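PDB 5O9X: phosphoacetylglucosamine mutase from Aspergillus lentulus, which catalyses the interconversion of N-acetylglucosamine 6-phosphate and N-acetylglucosamine 1-phosphate, probably by way of a bisphosphorylated sugar intermediate. Local coordinates for residues A[51-56]-A[60-65]; A[90-95]-A[116-121]. The protein carries 1 engineered substitution. All coordinates share one frame; numbering follows the deposited sequence.

Interaction 1: residues A[51-56]-A[60-65]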
loop_
_atom_site.group_PDB
_atom_site.type_symbol
_atom_site.label_atom_id
_atom_site.label_comp_id
_atom_site.label_asym_id
_atom_site.label_seq_id
_atom_site.Cartn_x
_atom_site.Cartn_y
_atom_site.Cartn_z
ATOM N N THR A 51 13.881 9.893 -15.375
ATOM C CA THR A 51 14.511 11.141 -15.928
ATOM C C THR A 51 13.460 11.887 -16.825
ATOM O O THR A 51 13.199 13.078 -16.642
ATOM C CB THR A 51 15.764 10.842 -16.780
ATOM O OG1 THR A 51 16.797 10.256 -15.983
ATOM C CG2 THR A 51 16.352 12.159 -17.391
ATOM N N LEU A 52 12.824 11.140 -17.732
ATOM C CA LEU A 52 11.808 11.713 -18.605
ATOM C C LEU A 52 10.637 12.272 -17.834
ATOM O O LEU A 52 10.086 13.333 -18.222
ATOM C CB LEU A 52 11.312 10.687 -19.641
ATOM C CG LEU A 52 12.377 10.253 -20.678
ATOM C CD1 LEU A 52 11.735 9.333 -21.700
ATOM C CD2 LEU A 52 13.050 11.432 -21.412
ATOM N N ARG A 53 10.243 11.592 -16.749
ATOM C CA ARG A 53 9.083 12.031 -15.991
ATOM C C ARG A 53 9.391 13.327 -15.330
ATOM O O ARG A 53 8.566 14.259 -15.348
ATOM C CB ARG A 53 8.602 10.976 -14.913
ATOM C CG ARG A 53 7.358 11.393 -14.127
ATOM C CD ARG A 53 6.164 11.521 -15.051
ATOM N NE ARG A 53 4.926 11.727 -14.334
ATOM C CZ ARG A 53 3.844 12.274 -14.840
ATOM N NH1 ARG A 53 3.861 12.787 -16.093
ATOM N NH2 ARG A 53 2.764 12.325 -14.087
ATOM N N SER A 54 10.570 13.392 -14.726
ATOM C CA SER A 54 10.941 14.583 -13.980
ATOM C C SER A 54 11.014 15.776 -14.943
ATOM O O SER A 54 10.460 16.848 -14.634
ATOM C CB SER A 54 12.311 14.384 -13.348
ATOM O OG SER A 54 12.652 15.535 -12.622
ATOM N N LYS A 55 11.737 15.579 -16.067
ATOM C CA LYS A 55 11.833 16.621 -17.145
ATOM C C LYS A 55 10.448 17.122 -17.622
ATOM O O LYS A 55 10.212 18.358 -17.639
ATOM C CB LYS A 55 12.717 16.111 -18.307
ATOM C CG LYS A 55 14.208 16.101 -18.019
ATOM C CD LYS A 55 14.956 15.548 -19.246
ATOM C CE LYS A 55 16.434 15.355 -19.035
ATOM N NZ LYS A 55 17.207 16.643 -19.053
ATOM N N LYS A 56 9.514 16.187 -17.883
ATOM C CA LYS A 56 8.145 16.532 -18.303
ATOM C C LYS A 56 7.448 17.365 -17.249
ATOM O O LYS A 56 6.667 18.267 -17.612
ATOM C CB LYS A 56 7.274 15.298 -18.618
ATOM C CG LYS A 56 5.875 15.594 -19.161
ATOM C CD LYS A 56 5.905 16.394 -20.497
ATOM C CE LYS A 56 4.507 16.477 -21.122
ATOM N NZ LYS A 56 4.586 17.263 -22.386
ATOM N N GLN A 60 10.641 18.458 -11.334
ATOM C CA GLN A 60 10.125 18.097 -10.004
ATOM C C GLN A 60 10.762 16.753 -9.634
ATOM O O GLN A 60 11.101 15.979 -10.502
ATOM C CB GLN A 60 8.599 18.031 -9.965
ATOM C CG GLN A 60 7.903 19.377 -9.681
ATOM C CD GLN A 60 6.399 19.266 -9.713
ATOM O OE1 GLN A 60 5.827 18.851 -10.700
ATOM N NE2 GLN A 60 5.749 19.626 -8.632
ATOM N N TRP A 61 11.046 16.577 -8.354
ATOM C CA TRP A 61 11.602 15.335 -7.853
ATOM C C TRP A 61 10.634 14.187 -8.130
ATOM O O TRP A 61 9.431 14.220 -7.792
ATOM C CB TRP A 61 11.912 15.483 -6.355
ATOM C CG TRP A 61 13.052 16.408 -6.141
ATOM C CD1 TRP A 61 12.993 17.752 -5.918
ATOM C CD2 TRP A 61 14.451 16.050 -6.135
ATOM N NE1 TRP A 61 14.292 18.252 -5.756
ATOM C CE2 TRP A 61 15.193 17.242 -5.889
ATOM C CE3 TRP A 61 15.146 14.831 -6.298
ATOM C CZ2 TRP A 61 16.588 17.263 -5.828
ATOM C CZ3 TRP A 61 16.548 14.838 -6.218
ATOM C CH2 TRP A 61 17.253 16.068 -5.988
ATOM N N ILE A 62 11.170 13.171 -8.780
ATOM C CA ILE A 62 10.430 11.879 -8.948
ATOM C C ILE A 62 11.098 10.807 -8.026
ATOM O O ILE A 62 12.326 10.762 -7.931
ATOM C CB ILE A 62 10.536 11.478 -10.421
ATOM C CG1 ILE A 62 9.748 12.494 -11.318
ATOM C CG2 ILE A 62 10.007 10.047 -10.703
ATOM C CD1 ILE A 62 8.277 12.665 -10.908
ATOM N N GLY A 63 10.314 9.894 -7.433
ATOM C CA GLY A 63 10.971 8.917 -6.495
ATOM C C GLY A 63 11.012 7.562 -7.192
ATOM O O GLY A 63 10.136 7.248 -8.090
ATOM N N VAL A 64 12.004 6.752 -6.810
ATOM C CA VAL A 64 12.038 5.365 -7.192
ATOM C C VAL A 64 12.245 4.550 -5.907
ATOM O O VAL A 64 13.170 4.820 -5.199
ATOM C CB VAL A 64 13.226 5.072 -8.163
ATOM C CG1 VAL A 64 13.201 3.603 -8.555
ATOM C CG2 VAL A 64 13.072 5.875 -9.466
ATOM N N MET A 65 11.376 3.594 -5.622
ATOM C CA MET A 65 11.554 2.739 -4.436
ATOM C C MET A 65 11.912 1.350 -4.951
ATOM O O MET A 65 11.158 0.794 -5.784
ATOM C CB MET A 65 10.226 2.651 -3.658
ATOM C CG MET A 65 10.317 1.768 -2.394
ATOM S SD MET A 65 11.389 2.505 -1.146
ATOM C CE MET A 65 11.534 1.096 -0.062
#
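Ile62 lays its longer branch against the last turn of the helix that ends at Lys56. Its CG1 rests on the backbone of Ser54, 3.6 Å from Ser54 CA, and Ser54 CB lies 3.8 Å from the same CG1. The methyl CD1 goes on to the aliphatic base of Arg53, with Ile62 CD1 to Arg53 CG at 3.6 Å. The two side chains cross at about a right angle, and Arg53 meets Ile62 through CB and CG. The bend of the Arg53 chain at chi2 carries its guanidinium away from the isoleucine. There NE makes a salt bridge with Asp82, and the group also lies in a cation-pi contact with Trp92.

The polar half of the contact is one bond. Ser54 OG donates to Gln60 O at 2.7 Å. The C=O...OG angle is 147°. The donor is tilted 28° from the carbonyl plane. With OG anti to the backbone N (chi1 -179°), the hydroxyl faces the incoming chain. Ser54 OG also bonds Arg127 N, so this buried hydroxyl ties the helix end to two chain segments. Three residues separate the segments. This is the short helix-to-strand connection of an alpha/beta/alpha sandwich, with helix 40-56 packed on the mixed sheet of domain I, as in the phosphohexomutase family.

Interaction 2: residues A[90-95]-A[116-121]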
loop_
_atom_site.group_PDB
_atom_site.type_symbol
_atom_site.label_atom_id
_atom_site.label_comp_id
_atom_site.label_asym_id
_atom_site.label_seq_id
_atom_site.Cartn_x
_atom_site.Cartn_y
_atom_site.Cartn_z
ATOM N N ALA A 90 -1.095 6.648 -14.424
ATOM C CA ALA A 90 -1.366 5.401 -15.215
ATOM C C ALA A 90 -0.873 5.343 -16.690
ATOM O O ALA A 90 -0.368 4.313 -17.143
ATOM C CB ALA A 90 -2.839 5.080 -15.149
ATOM N N GLU A 91 -0.987 6.456 -17.439
ATOM C CA GLU A 91 -0.610 6.509 -18.872
ATOM C C GLU A 91 0.909 6.222 -19.066
ATOM O O GLU A 91 1.389 5.747 -20.106
ATOM C CB GLU A 91 -1.048 7.897 -19.394
ATOM C CG GLU A 91 -0.622 8.289 -20.815
ATOM C CD GLU A 91 -1.741 8.187 -21.882
ATOM O OE1 GLU A 91 -2.947 8.164 -21.516
ATOM O OE2 GLU A 91 -1.415 8.144 -23.106
ATOM N N TRP A 92 1.674 6.523 -18.026
ATOM C CA TRP A 92 3.096 6.365 -18.050
ATOM C C TRP A 92 3.546 4.941 -17.742
ATOM O O TRP A 92 4.702 4.595 -18.011
ATOM C CB TRP A 92 3.720 7.361 -17.070
ATOM C CG TRP A 92 3.874 8.772 -17.643
ATOM C CD1 TRP A 92 2.867 9.705 -17.960
ATOM C CD2 TRP A 92 5.108 9.420 -17.931
ATOM N NE1 TRP A 92 3.448 10.863 -18.492
ATOM C CE2 TRP A 92 4.805 10.728 -18.453
ATOM C CE3 TRP A 92 6.448 9.026 -17.834
ATOM C CZ2 TRP A 92 5.810 11.640 -18.813
ATOM C CZ3 TRP A 92 7.437 9.936 -18.201
ATOM C CH2 TRP A 92 7.106 11.219 -18.697
ATOM N N GLU A 93 2.642 4.071 -17.277
ATOM C CA GLU A 93 3.033 2.646 -17.117
ATOM C C GLU A 93 3.365 2.030 -18.496
ATOM O O GLU A 93 4.332 1.268 -18.600
ATOM C CB GLU A 93 1.945 1.838 -16.399
ATOM C CG GLU A 93 1.506 2.475 -15.073
ATOM C CD GLU A 93 0.372 1.732 -14.426
ATOM O OE1 GLU A 93 -0.239 0.859 -15.102
ATOM O OE2 GLU A 93 0.140 1.987 -13.232
ATOM N N ALA A 94 2.585 2.375 -19.549
ATOM C CA ALA A 94 2.942 1.951 -20.926
ATOM C C ALA A 94 4.311 2.398 -21.388
ATOM O O ALA A 94 5.012 1.630 -22.080
ATOM C CB ALA A 94 1.898 2.391 -21.972
ATOM N N TYR A 95 4.681 3.634 -21.095
ATOM C CA TYR A 95 6.020 4.084 -21.459
ATOM C C TYR A 95 7.098 3.250 -20.715
ATOM O O TYR A 95 8.123 2.856 -21.303
ATOM C CB TYR A 95 6.214 5.536 -21.099
ATOM C CG TYR A 95 5.183 6.491 -21.662
ATOM C CD1 TYR A 95 4.646 6.313 -22.963
ATOM C CD2 TYR A 95 4.803 7.620 -20.933
ATOM C CE1 TYR A 95 3.710 7.206 -23.481
ATOM C CE2 TYR A 95 3.881 8.534 -21.450
ATOM C CZ TYR A 95 3.351 8.331 -22.724
ATOM O OH TYR A 95 2.419 9.219 -23.198
ATOM N N LYS A 116 9.824 12.565 -28.080
ATOM C CA LYS A 116 8.912 13.060 -29.154
ATOM C C LYS A 116 7.467 12.830 -28.809
ATOM O O LYS A 116 6.665 13.762 -28.877
ATOM C CB LYS A 116 9.189 12.396 -30.515
ATOM C CG LYS A 116 10.122 13.179 -31.433
ATOM C CD LYS A 116 11.012 12.222 -32.240
ATOM C CE LYS A 116 12.237 12.903 -32.848
ATOM N NZ LYS A 116 12.048 13.270 -34.283
ATOM N N GLU A 117 7.134 11.592 -28.425
ATOM C CA GLU A 117 5.768 11.236 -28.166
ATOM C C GLU A 117 5.235 11.990 -26.914
ATOM O O GLU A 117 4.138 12.570 -26.928
ATOM C CB GLU A 117 5.639 9.715 -28.056
ATOM C CG GLU A 117 4.253 9.248 -27.589
ATOM C CD GLU A 117 4.073 7.723 -27.531
ATOM O OE1 GLU A 117 5.063 6.942 -27.748
ATOM O OE2 GLU A 117 2.913 7.305 -27.259
ATOM N N ILE A 118 6.025 12.005 -25.843
ATOM C CA ILE A 118 5.621 12.662 -24.592
ATOM C C ILE A 118 5.705 14.226 -24.777
ATOM O O ILE A 118 5.034 15.022 -24.069
ATOM C CB ILE A 118 6.474 12.145 -23.352
ATOM C CG1 ILE A 118 6.438 10.585 -23.227
ATOM C CG2 ILE A 118 5.972 12.796 -22.062
ATOM C CD1 ILE A 118 7.224 10.015 -22.037
ATOM N N ASP A 119 6.542 14.623 -25.731
ATOM C CA ASP A 119 6.911 16.028 -25.996
ATOM C C ASP A 119 7.574 16.621 -24.738
ATOM O O ASP A 119 6.976 17.371 -23.970
ATOM C CB ASP A 119 5.724 16.839 -26.569
ATOM C CG ASP A 119 6.070 18.302 -26.785
ATOM O OD1 ASP A 119 7.241 18.581 -27.100
ATOM O OD2 ASP A 119 5.176 19.160 -26.579
ATOM N N VAL A 120 8.792 16.162 -24.502
ATOM C CA VAL A 120 9.549 16.531 -23.309
ATOM C C VAL A 120 10.624 17.547 -23.693
ATOM O O VAL A 120 11.427 17.273 -24.605
ATOM C CB VAL A 120 10.215 15.312 -22.637
ATOM C CG1 VAL A 120 11.023 15.732 -21.414
ATOM C CG2 VAL A 120 9.163 14.258 -22.266
ATOM N N SER A 121 10.605 18.704 -23.013
ATOM C CA SER A 121 11.707 19.706 -23.082
ATOM C C SER A 121 13.018 19.206 -22.436
ATOM O O SER A 121 13.208 19.354 -21.207
ATOM C CB SER A 121 11.259 21.035 -22.455
ATOM O OG SER A 121 10.038 21.456 -23.028
#
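Chi1 of -54° places Ile118 CG1 anti to its own carbonyl carbon, and an extended chi2 (-179°) sends CD1 into the angle between the faces of Trp92 and Tyr95. This methyl makes a CH-pi contact with each ring. Ile118 CD1 stands 3.9 Å from the centroid of the Trp92 six-membered ring and also 3.9 Å from that of the Tyr95 ring. In both cases it lies over a face, offset toward the rim. The other branch helps: Ile118 CG2 reaches Trp92 CZ2 at 3.5 Å. Tyr95 also sets its CD2 over the Trp92 face that receives the methyl. On the Tyr95 face away from Ile118, Glu91 O lies over the ring centre. On the exposed side, Glu117 OE2 comes to the edge of the tyrosine, 3.9 Å from Tyr95 CE1, with the carboxylate and ring planes 77° apart.

Just beyond Ile118 the helix stops in a Schellman motif. Asp119 is its C-prime residue, with positive phi, and Val120 N returns to Val115 O. The contact joins the N-terminal part of helix 91-101 to the end of helix 107-118. Helix 40-56 lies against both segments, with Leu49 touching Trp92 and Tyr95, and Lys55 touching Val120.

Overall arrangement
Both contacts belong to domain I. Helix 40-56 forms one side of interaction 1 and packs against both segments of interaction 2. Interaction 1 is the buried one and joins that helix to a strand of the mixed sheet. Interaction 2 is partly buried, lies farther from the centre of the chain and joins two helices. Their chemistry differs with their place: a serine-carbonyl bond beside an aliphatic contact in the first, aromatic faces around one methyl group in the second, with the exposed Glu117 at its edge. They also meet directly. Lys56 NZ probably bonds the carbonyls of Ile118 and Asp119, at the end of helix 107-118.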